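Local coordinates for Card1 endonuclease domain-containing protein (Vibrio cholerae, PDB 1XMX) that is of unknown function but carries a Card1-like endonuclease domain of the PDDEXK clan, consistent with nucleic acid binding, at residues Thr40-Tyr43 with Gln44-Ser47; Asp13-Arg16 with Leu17-Leu21; Ala145-Leu148 with Thr149-Ala153; Thr298-Asn302 with Lys303-Ile307; Cys95-Arg98 with His99-Leu102. All coordinates share one frame; numbering follows the deposited sequence.

How the contacts relate
All five contacts are local, yet their settings differ. Contacts 1, 2 and 5 lie in the N-terminal half, on helices, or at their starts, that follow strands of a largely parallel, Rossmann-like sheet; contacts 1 and 2 pack on each other, and contact 2 also touches contact 5. Contact 3, at the end of helix 144-150, touches contacts 1, 2 and 4 and so bridges to the endonuclease hairpin. Contacts 2 and 4 are the buried ones, rich in apolar packing, with many polar groups bonded to other parts of the chain. Contact 1 has one buried flank and one exposed. Contact 5 is nearer the surface, where an arginine, a histidine and a water take part.

Contact 1: Thr40-Tyr43 with Gln44-Ser47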
loop_
_atom_site.group_PDB
_atom_site.type_symbol
_atom_site.label_atom_id
_atom_site.label_comp_id
_atom_site.label_asym_id
_atom_site.label_seq_id
_atom_site.Cartn_x
_atom_site.Cartn_y
_atom_site.Cartn_z
ATOM N N THR A 40 23.600 5.122 3.341
ATOM C CA THR A 40 23.569 4.685 4.748
ATOM C C THR A 40 22.135 4.705 5.341
ATOM O O THR A 40 21.714 3.798 6.094
ATOM C CB THR A 40 24.478 5.629 5.610
ATOM O OG1 THR A 40 25.833 5.519 5.181
ATOM C CG2 THR A 40 24.389 5.255 7.087
ATOM N N VAL A 41 21.371 5.731 4.992
ATOM C CA VAL A 41 20.014 5.857 5.571
ATOM C C VAL A 41 19.058 4.747 5.033
ATOM O O VAL A 41 18.310 4.147 5.797
ATOM C CB VAL A 41 19.457 7.294 5.403
ATOM C CG1 VAL A 41 19.357 7.639 3.884
ATOM C CG2 VAL A 41 18.108 7.446 6.177
ATOM N N ILE A 42 19.131 4.461 3.718
ATOM C CA ILE A 42 18.397 3.371 3.116
ATOM C C ILE A 42 18.802 2.079 3.817
ATOM O O ILE A 42 17.939 1.302 4.265
ATOM C CB ILE A 42 18.644 3.247 1.569
ATOM C CG1 ILE A 42 18.286 4.565 0.842
ATOM C CG2 ILE A 42 17.796 2.143 0.990
ATOM C CD1 ILE A 42 18.817 4.632 -0.610
ATOM N N TYR A 43 20.101 1.843 3.952
ATOM C CA TYR A 43 20.584 0.729 4.754
ATOM C C TYR A 43 19.949 0.581 6.167
ATOM O O TYR A 43 19.575 -0.532 6.567
ATOM C CB TYR A 43 22.100 0.732 4.854
ATOM C CG TYR A 43 22.640 -0.220 5.921
ATOM C CD1 TYR A 43 22.613 -1.616 5.738
ATOM C CD2 TYR A 43 23.167 0.270 7.118
ATOM C CE1 TYR A 43 23.126 -2.515 6.747
ATOM C CE2 TYR A 43 23.689 -0.580 8.087
ATOM C CZ TYR A 43 23.647 -1.986 7.906
ATOM O OH TYR A 43 24.198 -2.846 8.887
ATOM N N GLN A 44 19.928 1.665 6.923
ATOM C CA GLN A 44 19.363 1.707 8.251
ATOM C C GLN A 44 17.867 1.306 8.221
ATOM O O GLN A 44 17.419 0.502 9.051
ATOM C CB GLN A 44 19.575 3.085 8.884
ATOM C CG GLN A 44 21.066 3.407 9.140
ATOM C CD GLN A 44 21.296 4.878 9.556
ATOM O OE1 GLN A 44 20.376 5.693 9.570
ATOM N NE2 GLN A 44 22.531 5.201 9.884
ATOM N N ARG A 45 17.136 1.813 7.229
ATOM C CA ARG A 45 15.710 1.453 7.053
ATOM C C ARG A 45 15.505 -0.025 6.681
ATOM O O ARG A 45 14.576 -0.717 7.216
ATOM C CB ARG A 45 15.091 2.316 5.983
ATOM C CG ARG A 45 14.917 3.744 6.380
ATOM C CD ARG A 45 14.571 4.512 5.132
ATOM N NE ARG A 45 14.669 5.952 5.272
ATOM C CZ ARG A 45 14.831 6.792 4.241
ATOM N NH1 ARG A 45 14.925 6.320 3.000
ATOM N NH2 ARG A 45 14.915 8.116 4.456
ATOM N N LEU A 46 16.286 -0.493 5.710
ATOM C CA LEU A 46 16.290 -1.913 5.347
ATOM C C LEU A 46 16.549 -2.799 6.563
ATOM O O LEU A 46 15.924 -3.867 6.733
ATOM C CB LEU A 46 17.388 -2.205 4.308
ATOM C CG LEU A 46 17.087 -1.628 2.939
ATOM C CD1 LEU A 46 18.205 -1.831 1.974
ATOM C CD2 LEU A 46 15.797 -2.297 2.354
ATOM N N SER A 47 17.514 -2.367 7.375
ATOM C CA SER A 47 17.883 -3.078 8.592
ATOM C C SER A 47 16.804 -3.071 9.641
ATOM O O SER A 47 16.678 -4.049 10.330
ATOM C CB SER A 47 19.139 -2.475 9.187
ATOM O OG SER A 47 20.203 -2.733 8.291
#
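The opening turns of helix 40-52, which makes the crossover of the beta-alpha-beta unit formed with strands 30-35 and 56-61, bring Tyr43 against Ser47 and Val41 against Arg45. Regular i to i+4 bonds run through both turns; the straightest is Leu46 N to Ile42 O, at 2.8 Å and an N-H...O angle of 178°. Side chains then sort by flank. On the buried one, Ile42 and Leu46 lie side by side and point the same way, Ile42 CG2 standing 4.1 Å from Leu46 CD1, and both also reach Ile10. On a more open flank Arg45, itself partly covered by the end of helix 144-150, stretches back beside Val41 and lays its guanidinium face on a methyl, with Val41 CG2 3.7 Å from Arg45 NH2. That methyl is anti to the backbone N of Val41 because the other branch, CG1, takes the crowded position between N and the carbonyl carbon (chi1 61°). Gln44, also extended, slants across Thr40 and sets its amide NE2 3.4 Å from Thr40 CG2, while the hydroxyl of Thr40 is bound to His37 O. The third flank faces the sheet. Here the Tyr43 ring meets that of Phe59 with the two planes nearly parallel, and has Ser47 OG over one face, toward the rim, 3.3 Å from Tyr43 CE1. The same hydroxyl also pairs with Thr57 OG1 on the neighbouring strand. Tyr43 O is gripped twice by one residue: Ser47 N and Ser47 OG, each 2.9 Å from Tyr43 O, arrive from opposite faces of the carbonyl plane.

Contact 2: Asp13-Arg16 with Leu17-Leu21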
loop_
_atom_site.group_PDB
_atom_site.type_symbol
_atom_site.label_atom_id
_atom_site.label_comp_id
_atom_site.label_asym_id
_atom_site.label_seq_id
_atom_site.Cartn_x
_atom_site.Cartn_y
_atom_site.Cartn_z
ATOM N N ASP A 13 14.740 1.899 -4.899
ATOM C CA ASP A 13 13.619 0.984 -4.645
ATOM C C ASP A 13 14.087 -0.444 -4.320
ATOM O O ASP A 13 14.105 -1.277 -5.199
ATOM C CB ASP A 13 12.682 1.017 -5.867
ATOM C CG ASP A 13 11.504 0.159 -5.711
ATOM O OD1 ASP A 13 11.422 -0.704 -4.797
ATOM O OD2 ASP A 13 10.622 0.317 -6.520
ATOM N N PRO A 14 14.520 -0.709 -3.070
ATOM C CA PRO A 14 15.179 -1.963 -2.733
ATOM C C PRO A 14 14.304 -3.030 -2.117
ATOM O O PRO A 14 14.818 -3.919 -1.466
ATOM C CB PRO A 14 16.192 -1.525 -1.694
ATOM C CG PRO A 14 15.501 -0.371 -0.979
ATOM C CD PRO A 14 14.486 0.195 -1.908
ATOM N N VAL A 15 13.007 -2.984 -2.341
ATOM C CA VAL A 15 12.117 -3.975 -1.764
ATOM C C VAL A 15 12.441 -5.431 -2.124
ATOM O O VAL A 15 12.232 -6.326 -1.341
ATOM C CB VAL A 15 10.672 -3.707 -2.227
ATOM C CG1 VAL A 15 9.739 -4.820 -1.727
ATOM C CG2 VAL A 15 10.199 -2.363 -1.678
ATOM N N ARG A 16 12.914 -5.657 -3.331
ATOM C CA ARG A 16 13.172 -7.004 -3.804
ATOM C C ARG A 16 14.481 -7.572 -3.203
ATOM O O ARG A 16 14.793 -8.725 -3.433
ATOM C CB ARG A 16 13.189 -7.031 -5.352
ATOM C CG ARG A 16 11.790 -6.966 -5.968
ATOM C CD ARG A 16 11.955 -6.780 -7.451
ATOM N NE ARG A 16 12.588 -5.489 -7.742
ATOM C CZ ARG A 16 13.403 -5.281 -8.759
ATOM N NH1 ARG A 16 13.689 -6.279 -9.587
ATOM N NH2 ARG A 16 13.952 -4.090 -8.921
ATOM N N LEU A 17 15.212 -6.777 -2.426
ATOM C CA LEU A 17 16.339 -7.292 -1.589
ATOM C C LEU A 17 15.859 -7.806 -0.246
ATOM O O LEU A 17 16.549 -8.584 0.404
ATOM C CB LEU A 17 17.373 -6.204 -1.344
ATOM C CG LEU A 17 18.033 -5.603 -2.570
ATOM C CD1 LEU A 17 19.093 -4.548 -2.164
ATOM C CD2 LEU A 17 18.648 -6.710 -3.471
ATOM N N VAL A 18 14.652 -7.403 0.153
ATOM C CA VAL A 18 14.106 -7.819 1.418
ATOM C C VAL A 18 13.176 -9.032 1.244
ATOM O O VAL A 18 13.210 -9.967 2.055
ATOM C CB VAL A 18 13.256 -6.627 2.022
ATOM C CG1 VAL A 18 12.401 -7.050 3.175
ATOM C CG2 VAL A 18 14.161 -5.533 2.478
ATOM N N THR A 19 12.311 -9.017 0.216
ATOM C CA THR A 19 11.297 -10.079 0.122
ATOM C C THR A 19 11.826 -11.547 0.001
ATOM O O THR A 19 11.211 -12.447 0.540
ATOM C CB THR A 19 10.219 -9.742 -0.915
ATOM O OG1 THR A 19 10.807 -9.593 -2.205
ATOM C CG2 THR A 19 9.510 -8.414 -0.557
ATOM N N PRO A 20 12.921 -11.795 -0.762
ATOM C CA PRO A 20 13.551 -13.095 -0.685
ATOM C C PRO A 20 13.938 -13.558 0.733
ATOM O O PRO A 20 13.823 -14.768 1.038
ATOM C CB PRO A 20 14.810 -12.918 -1.549
ATOM C CG PRO A 20 14.380 -11.823 -2.578
ATOM C CD PRO A 20 13.579 -10.910 -1.765
ATOM N N LEU A 21 14.382 -12.648 1.588
ATOM C CA LEU A 21 14.737 -13.044 2.973
ATOM C C LEU A 21 13.541 -13.276 3.870
ATOM O O LEU A 21 13.678 -13.876 4.917
ATOM C CB LEU A 21 15.666 -11.978 3.598
ATOM C CG LEU A 21 17.062 -11.849 2.898
ATOM C CD1 LEU A 21 17.670 -10.540 3.241
ATOM C CD2 LEU A 21 18.029 -13.019 3.262
#
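Val15 and Thr19 form the tight part of this turn. Val15 O takes two backbone N-H groups: Thr19 N, 3.1 Å from Val15 O and nearly in line with the carbonyl, and Val18 N, 3.0 Å from Val15 O but well above the carbonyl plane. Thr19 CG2 lies 3.8 Å from Val15 CG1, the two side chains slanting across each other; with its hydroxyl between N and the carbonyl carbon (chi1 61°), Thr19 turns this methyl back toward Val15. Before them Leu17 N binds Pro14 O at 3.0 Å, again from above the plane, an i to i+3 link. The helix is 15-22, which follows strand 4-9 and leads to strand 30-35 in a beta-alpha-beta unit of the Rossmann-like half. Pro14 packs on Ile42 and Leu46 of helix 40-52 and Val18 on Leu46, while Val15 meets Tyr147 and Val18 meets Ile150 of helix 144-150. Helical bonding is looser around Arg16. Pro20 has no N-H to give Arg16 O, which meets the ring carbon Pro20 CD at 3.0 Å and is bound instead by Asn92 ND2; the helix is kinked here. Arg16, partly exposed, bends at chi3 (-65°), its NH1 reaching Val118 O.

Contact 3: Ala145-Leu148 with Thr149-Ala153; sequences ADYL and TIFGA
Tyr147 and Phe151, one helical turn apart, lie side by side and point the same way, with Tyr147 CE1 3.7 Å from Phe151 CE2. The phenylalanine ring also presents its edge to the backbone, where Tyr147 O sits in the ring plane 3.4 Å from Phe151 CD2. In the backbone, Phe151 N still reaches Tyr147 O at 3.2 Å, as Ile150 N reaches Asp146 O at 2.9 Å. At the start of the turn, Thr149 N binds Ala145 O. The tyrosine is placed from outside: its hydroxyl hydrogen-bonds Asn302 O, and its chi1 of -123° is far from any staggered position, a swing consistent with the pull of that bond. Val15 of helix 15-22 packs on both rings. Asp146, pointing away from the turn, makes a salt bridge with Arg53. At Phe151 the chain leaves the helix. Leu148 CB faces Ala153 CB at 4.2 Å, and Ala153 in turn touches Val281 and Arg283 of strand 279-285. Ala153 N bonds Leu148 O at 3.0 Å and Gly152 N bonds Thr149 O at 3.0 Å, with Gly152 at positive phi (89°) as the C-prime residue: the Schellman motif that ends helix 144-150.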
loop_
_atom_site.group_PDB
_atom_site.type_symbol
_atom_site.label_atom_id
_atom_site.label_comp_id
_atom_site.label_asym_id
_atom_site.label_seq_id
_atom_site.Cartn_x
_atom_site.Cartn_y
_atom_site.Cartn_z
ATOM N N ALA A 145 3.535 -1.704 6.980
ATOM C CA ALA A 145 4.387 -1.009 7.939
ATOM C C ALA A 145 5.807 -1.063 7.487
ATOM O O ALA A 145 6.528 -0.050 7.543
ATOM C CB ALA A 145 4.247 -1.631 9.274
ATOM N N ASP A 146 6.212 -2.248 7.013
ATOM C CA ASP A 146 7.575 -2.506 6.521
ATOM C C ASP A 146 7.826 -1.731 5.284
ATOM O O ASP A 146 8.941 -1.184 5.092
ATOM C CB ASP A 146 7.701 -3.943 6.130
ATOM C CG ASP A 146 7.905 -4.813 7.301
ATOM O OD1 ASP A 146 8.305 -4.247 8.372
ATOM O OD2 ASP A 146 7.663 -6.042 7.145
ATOM N N TYR A 147 6.793 -1.687 4.436
ATOM C CA TYR A 147 6.874 -0.946 3.189
ATOM C C TYR A 147 7.112 0.519 3.447
ATOM O O TYR A 147 7.964 1.125 2.807
ATOM C CB TYR A 147 5.575 -1.072 2.398
ATOM C CG TYR A 147 5.841 -1.643 1.029
ATOM C CD1 TYR A 147 6.374 -0.856 0.023
ATOM C CD2 TYR A 147 5.592 -2.985 0.749
ATOM C CE1 TYR A 147 6.632 -1.382 -1.231
ATOM C CE2 TYR A 147 5.853 -3.531 -0.520
ATOM C CZ TYR A 147 6.355 -2.709 -1.495
ATOM O OH TYR A 147 6.617 -3.206 -2.736
ATOM N N LEU A 148 6.371 1.105 4.388
ATOM C CA LEU A 148 6.570 2.509 4.674
ATOM C C LEU A 148 7.961 2.778 5.216
ATOM O O LEU A 148 8.597 3.768 4.805
ATOM C CB LEU A 148 5.488 3.082 5.586
ATOM C CG LEU A 148 4.058 2.950 5.026
ATOM C CD1 LEU A 148 3.019 3.325 6.056
ATOM C CD2 LEU A 148 3.864 3.781 3.783
ATOM N N THR A 149 8.438 1.931 6.132
ATOM C CA THR A 149 9.759 2.113 6.690
ATOM C C THR A 149 10.791 2.125 5.559
ATOM O O THR A 149 11.640 3.018 5.459
ATOM C CB THR A 149 10.093 0.988 7.656
ATOM O OG1 THR A 149 9.143 1.032 8.705
ATOM C CG2 THR A 149 11.530 1.127 8.219
ATOM N N ILE A 150 10.717 1.129 4.707
ATOM C CA ILE A 150 11.667 1.038 3.614
ATOM C C ILE A 150 11.752 2.341 2.843
ATOM O O ILE A 150 12.859 2.745 2.461
ATOM C CB ILE A 150 11.356 -0.119 2.660
ATOM C CG1 ILE A 150 11.648 -1.447 3.376
ATOM C CG2 ILE A 150 12.184 0.038 1.344
ATOM C CD1 ILE A 150 11.246 -2.690 2.570
ATOM N N PHE A 151 10.600 2.984 2.606
ATOM C CA PHE A 151 10.581 4.206 1.805
ATOM C C PHE A 151 10.645 5.530 2.569
ATOM O O PHE A 151 10.359 6.596 2.017
ATOM C CB PHE A 151 9.426 4.181 0.814
ATOM C CG PHE A 151 9.663 3.235 -0.336
ATOM C CD1 PHE A 151 10.390 3.637 -1.441
ATOM C CD2 PHE A 151 9.156 1.951 -0.317
ATOM C CE1 PHE A 151 10.620 2.782 -2.476
ATOM C CE2 PHE A 151 9.378 1.105 -1.363
ATOM C CZ PHE A 151 10.104 1.516 -2.447
ATOM N N GLY A 152 11.022 5.454 3.836
ATOM C CA GLY A 152 11.381 6.656 4.590
ATOM C C GLY A 152 10.254 7.355 5.309
ATOM O O GLY A 152 10.396 8.530 5.698
ATOM N N ALA A 153 9.172 6.616 5.526
ATOM C CA ALA A 153 7.934 7.122 6.067
ATOM C C ALA A 153 7.611 6.236 7.258
ATOM O O ALA A 153 8.290 5.235 7.507
ATOM C CB ALA A 153 6.818 7.038 5.019
#

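Contact 4: Thr298-Asn302 with Lys303-Ile307; sequences TVVNN and KLHII
Lys303 closes the turn on Val300: Lys303 N gives a hydrogen bond to Val300 O, and Val300 N returns one to Lys303 O, both at 2.9 Å. Its side chain runs extended alongside Asn301, Lys303 CG lying 3.4 Å from Asn301 O, so that the buried ammonium reaches Asn121 O and Ala382 O. Leu304 shares a sheet face with Val299. With CG anti to the backbone N (chi1 -176°), its CD1 swings back to sit 3.5 Å from Thr298 O and 4.2 Å from Val299 CG2, the side chains of Leu304 and Val299 meeting at about a right angle. His305 points to the other face. Its N and O each bond Thr298 at 2.7 Å, His305 N to Thr298 O and Thr298 N to His305 O. Val300 CG2 makes a CH-pi contact over one face of the imidazole, 4.0 Å from the His305 ring centroid. His305 ND1 binds Lys303 O in the ring plane, from the carbonyl face opposite Val300 N, while NE2 meets Arg338 NH2 and the ring meets Trp378 edge-to-face. Two hydrogen-bonded pairs flank the non-hydrogen-bonded Val299-Leu304 pair, and Asn301 and Asn302, both at positive phi, make the tip: a beta hairpin with a two-residue loop in a type I' turn, within the Card1-like endonuclease domain.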
loop_
_atom_site.group_PDB
_atom_site.type_symbol
_atom_site.label_atom_id
_atom_site.label_comp_id
_atom_site.label_asym_id
_atom_site.label_seq_id
_atom_site.Cartn_x
_atom_site.Cartn_y
_atom_site.Cartn_z
ATOM N N THR A 298 -3.226 -1.710 1.000
ATOM C CA THR A 298 -2.892 -3.145 0.967
ATOM C C THR A 298 -1.479 -3.387 0.430
ATOM O O THR A 298 -0.862 -2.506 -0.184
ATOM C CB THR A 298 -3.854 -3.966 0.092
ATOM O OG1 THR A 298 -3.794 -3.482 -1.249
ATOM C CG2 THR A 298 -5.266 -3.823 0.551
ATOM N N VAL A 299 -0.944 -4.572 0.703
ATOM C CA VAL A 299 0.177 -5.078 -0.092
ATOM C C VAL A 299 -0.366 -6.342 -0.780
ATOM O O VAL A 299 -0.989 -7.213 -0.121
ATOM C CB VAL A 299 1.459 -5.397 0.777
ATOM C CG1 VAL A 299 2.624 -5.896 -0.119
ATOM C CG2 VAL A 299 1.919 -4.169 1.546
ATOM N N VAL A 300 -0.073 -6.474 -2.078
ATOM C CA VAL A 300 -0.522 -7.590 -2.865
ATOM C C VAL A 300 0.617 -8.003 -3.763
ATOM O O VAL A 300 1.129 -7.178 -4.482
ATOM C CB VAL A 300 -1.687 -7.184 -3.799
ATOM C CG1 VAL A 300 -2.241 -8.395 -4.518
ATOM C CG2 VAL A 300 -2.782 -6.375 -2.972
ATOM N N ASN A 301 0.982 -9.295 -3.737
ATOM C CA ASN A 301 2.106 -9.795 -4.475
ATOM C C ASN A 301 3.331 -8.916 -4.237
ATOM O O ASN A 301 4.048 -8.560 -5.195
ATOM C CB ASN A 301 1.813 -9.984 -5.966
ATOM C CG ASN A 301 2.893 -10.867 -6.643
ATOM O OD1 ASN A 301 3.446 -11.731 -6.011
ATOM N ND2 ASN A 301 3.163 -10.639 -7.905
ATOM N N ASN A 302 3.544 -8.572 -2.964
ATOM C CA ASN A 302 4.675 -7.769 -2.543
ATOM C C ASN A 302 4.728 -6.347 -3.153
ATOM O O ASN A 302 5.776 -5.710 -3.070
ATOM C CB ASN A 302 6.005 -8.499 -2.786
ATOM C CG ASN A 302 6.173 -9.709 -1.901
ATOM O OD1 ASN A 302 5.956 -9.649 -0.680
ATOM N ND2 ASN A 302 6.543 -10.842 -2.511
ATOM N N LYS A 303 3.618 -5.882 -3.774
ATOM C CA LYS A 303 3.478 -4.506 -4.291
ATOM C C LYS A 303 2.452 -3.682 -3.443
ATOM O O LYS A 303 1.311 -4.145 -3.190
ATOM C CB LYS A 303 2.983 -4.557 -5.714
ATOM C CG LYS A 303 3.752 -5.440 -6.593
ATOM C CD LYS A 303 3.132 -5.566 -7.976
ATOM C CE LYS A 303 3.866 -6.666 -8.701
ATOM N NZ LYS A 303 3.358 -6.807 -10.039
ATOM N N LEU A 304 2.837 -2.465 -3.037
ATOM C CA LEU A 304 1.924 -1.588 -2.227
ATOM C C LEU A 304 0.782 -1.133 -3.104
ATOM O O LEU A 304 1.020 -0.646 -4.212
ATOM C CB LEU A 304 2.664 -0.363 -1.694
ATOM C CG LEU A 304 1.854 0.552 -0.765
ATOM C CD1 LEU A 304 1.598 -0.118 0.634
ATOM C CD2 LEU A 304 2.517 1.905 -0.638
ATOM N N HIS A 305 -0.452 -1.365 -2.646
ATOM C CA HIS A 305 -1.672 -0.905 -3.343
ATOM C C HIS A 305 -2.425 0.057 -2.426
ATOM O O HIS A 305 -2.832 -0.324 -1.313
ATOM C CB HIS A 305 -2.618 -2.055 -3.618
ATOM C CG HIS A 305 -2.228 -2.879 -4.800
ATOM N ND1 HIS A 305 -1.013 -3.537 -4.879
ATOM C CD2 HIS A 305 -2.861 -3.113 -5.968
ATOM C CE1 HIS A 305 -0.936 -4.165 -6.039
ATOM N NE2 HIS A 305 -2.051 -3.937 -6.716
ATOM N N ILE A 306 -2.584 1.292 -2.894
ATOM C CA ILE A 306 -3.327 2.319 -2.153
ATOM C C ILE A 306 -4.665 2.683 -2.815
ATOM O O ILE A 306 -4.760 2.976 -4.028
ATOM C CB ILE A 306 -2.526 3.644 -2.051
ATOM C CG1 ILE A 306 -1.174 3.424 -1.407
ATOM C CG2 ILE A 306 -3.307 4.719 -1.163
ATOM C CD1 ILE A 306 -0.268 4.649 -1.718
ATOM N N ILE A 307 -5.686 2.775 -1.985
ATOM C CA ILE A 307 -6.999 3.148 -2.475
ATOM C C ILE A 307 -7.438 4.418 -1.741
ATOM O O ILE A 307 -7.493 4.437 -0.483
ATOM C CB ILE A 307 -8.008 2.015 -2.230
ATOM C CG1 ILE A 307 -7.509 0.726 -2.870
ATOM C CG2 ILE A 307 -9.421 2.416 -2.802
ATOM C CD1 ILE A 307 -8.299 -0.518 -2.448
#

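Contact 5: Cys95-Arg98 with His99-Leu102; sequences CGLR and HRLL
Leu97 meets His99 and Arg100 at the start of helix 98-110, where it holds the N-cap position. Its CB comes first to the imidazole edge, in the ring plane, 3.6 Å from both His99 ND1 and His99 CE1. Beyond it CG stands anti to the carbonyl carbon (chi1 -69°), which carries the leucine forward beside the histidine. CD1 then touches two residues: it is 3.7 Å from His99 CE1, and it lies over one face of the Arg100 guanidinium, 3.9 Å from Arg100 NH1. The histidine is turned to receive the leucine by its own torsion, with CG lodged between its backbone N and carbonyl carbon (chi1 73°), and Arg100 CG covers a face of the ring. The backbone closes the first turn: Leu101 N bonds Leu97 O at 2.8 Å, almost in line with the carbonyl, and Leu102 N follows to Arg98 O. A bound magnesium ion lies about 3 Å from the Arg98 side chain. Leu101 CD1 also reaches back to Cys95 O at 3.5 Å, so that the helix packs against the loop after strand 88-92. Leucine has no polar end with which to cap the helix. Leu97 N itself donates a hydrogen bond to a water 2.8 Å from it, to which Arg100 NH1 adds only a weak bond. The NH2 end of that arginine is held by a salt bridge to Asp36. The aliphatic leucine thus covers a guanidinium engaged at its NH2 end, while a water takes up the N-cap amide, an arrangement consistent with a helix start lying close to solvent.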
loop_
_atom_site.group_PDB
_atom_site.type_symbol
_atom_site.label_atom_id
_atom_site.label_comp_id
_atom_site.label_asym_id
_atom_site.label_seq_id
_atom_site.Cartn_x
_atom_site.Cartn_y
_atom_site.Cartn_z
ATOM N N CYS A 95 18.394 -5.366 -7.731
ATOM C CA CYS A 95 18.411 -3.937 -7.534
ATOM C C CYS A 95 19.789 -3.354 -7.850
ATOM O O CYS A 95 20.778 -4.074 -7.913
ATOM C CB CYS A 95 18.053 -3.607 -6.081
ATOM S SG CYS A 95 16.416 -4.182 -5.602
ATOM N N GLY A 96 19.841 -2.048 -8.038
ATOM C CA GLY A 96 21.107 -1.326 -8.127
ATOM C C GLY A 96 21.304 -0.707 -9.492
ATOM O O GLY A 96 20.883 -1.262 -10.534
ATOM N N LEU A 97 21.989 0.417 -9.515
ATOM C CA LEU A 97 22.400 1.031 -10.812
ATOM C C LEU A 97 23.193 0.034 -11.687
ATOM O O LEU A 97 23.959 -0.807 -11.177
ATOM C CB LEU A 97 23.186 2.327 -10.578
ATOM C CG LEU A 97 22.422 3.551 -10.002
ATOM C CD1 LEU A 97 23.366 4.705 -9.618
ATOM C CD2 LEU A 97 21.287 4.101 -10.887
ATOM N N ARG A 98 22.998 0.090 -13.001
ATOM C CA ARG A 98 23.562 -0.993 -13.816
ATOM C C ARG A 98 25.079 -1.072 -13.786
ATOM O O ARG A 98 25.600 -2.152 -13.821
ATOM C CB ARG A 98 22.926 -1.061 -15.219
ATOM C CG ARG A 98 21.423 -1.449 -15.111
ATOM C CD ARG A 98 20.601 -1.017 -16.325
ATOM N NE ARG A 98 19.188 -1.372 -16.130
ATOM C CZ ARG A 98 18.290 -0.582 -15.536
ATOM N NH1 ARG A 98 18.647 0.625 -15.081
ATOM N NH2 ARG A 98 17.042 -0.991 -15.399
ATOM N N HIS A 99 25.783 0.056 -13.644
ATOM C CA HIS A 99 27.227 0.023 -13.558
ATOM C C HIS A 99 27.716 -0.736 -12.336
ATOM O O HIS A 99 28.608 -1.541 -12.431
ATOM C CB HIS A 99 27.883 1.430 -13.686
ATOM C CG HIS A 99 27.707 2.314 -12.486
ATOM N ND1 HIS A 99 26.477 2.566 -11.905
ATOM C CD2 HIS A 99 28.599 3.087 -11.815
ATOM C CE1 HIS A 99 26.633 3.401 -10.893
ATOM N NE2 HIS A 99 27.907 3.742 -10.821
ATOM N N ARG A 100 27.144 -0.465 -11.187
ATOM C CA ARG A 100 27.501 -1.204 -9.977
ATOM C C ARG A 100 27.021 -2.659 -10.123
ATOM O O ARG A 100 27.707 -3.564 -9.697
ATOM C CB ARG A 100 26.815 -0.542 -8.753
ATOM C CG ARG A 100 27.346 0.882 -8.454
ATOM C CD ARG A 100 26.462 1.699 -7.536
ATOM N NE ARG A 100 27.043 3.016 -7.237
ATOM C CZ ARG A 100 26.393 3.987 -6.587
ATOM N NH1 ARG A 100 25.133 3.810 -6.224
ATOM N NH2 ARG A 100 26.973 5.138 -6.327
ATOM N N LEU A 101 25.804 -2.863 -10.640
ATOM C CA LEU A 101 25.225 -4.231 -10.760
ATOM C C LEU A 101 26.103 -5.148 -11.555
ATOM O O LEU A 101 26.375 -6.248 -11.126
ATOM C CB LEU A 101 23.823 -4.242 -11.401
ATOM C CG LEU A 101 23.086 -5.580 -11.530
ATOM C CD1 LEU A 101 22.628 -6.050 -10.131
ATOM C CD2 LEU A 101 21.846 -5.477 -12.413
ATOM N N LEU A 102 26.540 -4.678 -12.728
ATOM C CA LEU A 102 27.343 -5.482 -13.611
ATOM C C LEU A 102 28.788 -5.647 -13.129
ATOM O O LEU A 102 29.422 -6.627 -13.470
ATOM C CB LEU A 102 27.320 -4.940 -15.038
ATOM C CG LEU A 102 25.924 -4.961 -15.647
ATOM C CD1 LEU A 102 26.013 -4.495 -17.062
ATOM C CD2 LEU A 102 25.404 -6.372 -15.577
HETATM O O HOH W 1 22.672 1.627 -7.103
#